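Long-range contact in peptidoglycan hydrolase FlgJ (Sphingomonas sp. A1, PDB 2ZYC), which probably hydrolyses peptidoglycan through its C-terminal glycoside hydrolase family 73 domain, the part present here, so that the flagellar rod can be assembled in the periplasm: residues 2-7 with 152-156. The protein carries 2 engineered substitutions. Residues are numbered along the deposited sequence; the frame is centred on the assembly and turned at random.
Sequences AQAFVD and RLMAS. Engineered in segment 2-7: A2 (natural residue Pro). With PO4 (phosphate ion), chain B.
Two helical turns cross here at -66°, their axes 9.4 Å apart: residues 3-7, at the start of this fragment, and 152-156, the end of the last helix. The register sets Q3 beside R152 (CA-CA 6.0 Å) and D7 beside S156 (5.7 Å). Q3, with chi1 t and chi2 p, sends NE2 across to R152 O (3.0 Å), a carbonyl that also accepts the helical bond from S156 N. The same Q3 NE2 donates to D7 OD1 (2.8 Å), one turn on in its own helix, and S156 OG donates to D7 OD1 (2.9 Å), so this carboxylate oxygen joins both helices. Among apolar contacts, V6 CG1 meets L153 CD2 at 4.1 Å, and V6 CG2 lies 3.9 Å from R152 CB. A phosphate ion, probably from the crystallisation liquor, sits at the start of the first helix: Q3 N (2.8 Å) and A2 N (3.0 Å) donate to its O4, and R152 NE to its O1 (3.0 Å). The extended R152 lays one guanidinium face over engineered A2 CB (3.4 Å to CZ). In this lysozyme-clan domain the crossing joins helix 147-156 to the start of helix 3-20 at the surface; W37 makes a cation-pi contact with R152, while F5 and L153 reach helix 24-35.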
# COMPACT_ATOMS: atom_id res chain seq x y z
N ALA A 2 0.78 15.34 -3.59
CA ALA A 2 1.24 14.02 -3.04
C ALA A 2 1.82 14.11 -1.63
O ALA A 2 1.86 13.11 -0.92
CB ALA A 2 2.23 13.37 -3.99
N GLN A 3 2.26 15.30 -1.20
CA GLN A 3 2.87 15.42 0.14
C GLN A 3 1.94 15.02 1.28
O GLN A 3 2.35 14.33 2.22
CB GLN A 3 3.47 16.82 0.39
CG GLN A 3 4.28 16.91 1.70
CD GLN A 3 5.53 16.05 1.68
OE1 GLN A 3 6.29 16.07 0.71
NE2 GLN A 3 5.75 15.29 2.75
N ALA A 4 0.68 15.45 1.19
CA ALA A 4 -0.30 15.14 2.23
C ALA A 4 -0.58 13.64 2.28
O ALA A 4 -0.83 13.10 3.36
CB ALA A 4 -1.59 15.91 2.02
N PHE A 5 -0.53 12.99 1.12
CA PHE A 5 -0.68 11.53 1.05
C PHE A 5 0.40 10.83 1.87
O PHE A 5 0.10 9.98 2.72
CB PHE A 5 -0.64 11.03 -0.39
CG PHE A 5 -0.79 9.54 -0.51
CD1 PHE A 5 -2.04 8.94 -0.37
CD2 PHE A 5 0.32 8.74 -0.73
CE1 PHE A 5 -2.18 7.55 -0.48
CE2 PHE A 5 0.19 7.36 -0.84
CZ PHE A 5 -1.07 6.76 -0.72
N VAL A 6 1.65 11.21 1.61
CA VAL A 6 2.82 10.72 2.36
C VAL A 6 2.70 11.03 3.86
O VAL A 6 2.87 10.13 4.69
CB VAL A 6 4.13 11.29 1.77
CG1 VAL A 6 5.32 10.95 2.66
CG2 VAL A 6 4.35 10.77 0.35
N ASP A 7 2.40 12.28 4.20
CA ASP A 7 2.25 12.70 5.60
C ASP A 7 1.19 11.87 6.33
O ASP A 7 1.40 11.46 7.47
CB ASP A 7 1.89 14.19 5.70
CG ASP A 7 2.99 15.12 5.18
OD1 ASP A 7 4.15 14.68 5.02
OD2 ASP A 7 2.67 16.30 4.90
N ARG A 152 9.85 13.53 -0.60
CA ARG A 152 8.62 13.64 0.17
C ARG A 152 8.77 13.08 1.59
O ARG A 152 8.21 13.63 2.54
CB ARG A 152 7.45 12.98 -0.56
CG ARG A 152 7.02 13.79 -1.78
CD ARG A 152 6.02 13.05 -2.64
NE ARG A 152 5.70 13.85 -3.82
CZ ARG A 152 5.48 13.36 -5.03
NH1 ARG A 152 5.55 12.05 -5.25
NH2 ARG A 152 5.20 14.18 -6.03
N LEU A 153 9.54 12.01 1.74
CA LEU A 153 9.81 11.48 3.08
C LEU A 153 10.60 12.48 3.92
O LEU A 153 10.29 12.69 5.10
CB LEU A 153 10.52 10.13 3.02
CG LEU A 153 9.75 8.93 2.43
CD1 LEU A 153 10.71 7.77 2.18
CD2 LEU A 153 8.59 8.51 3.32
N MET A 154 11.61 13.10 3.32
CA MET A 154 12.41 14.13 3.99
C MET A 154 11.53 15.31 4.41
O MET A 154 11.58 15.77 5.55
CB MET A 154 13.53 14.62 3.07
CG MET A 154 14.63 13.60 2.85
SD MET A 154 15.78 14.16 1.59
CE MET A 154 16.31 15.74 2.26
N ALA A 155 10.71 15.78 3.47
CA ALA A 155 9.78 16.88 3.74
C ALA A 155 8.81 16.55 4.87
O ALA A 155 8.42 17.43 5.61
CB ALA A 155 9.01 17.27 2.48
N SER A 156 8.45 15.27 5.00
CA SER A 156 7.48 14.83 6.00
C SER A 156 8.04 14.86 7.43
O SER A 156 7.29 15.04 8.39
CB SER A 156 6.98 13.42 5.65
OG SER A 156 5.98 12.99 6.55
P PO4 B . 3.82 17.31 -3.96
O1 PO4 B . 5.06 16.70 -3.35
O2 PO4 B . 4.19 18.62 -4.60
O3 PO4 B . 3.30 16.38 -5.04
O4 PO4 B . 2.74 17.52 -2.92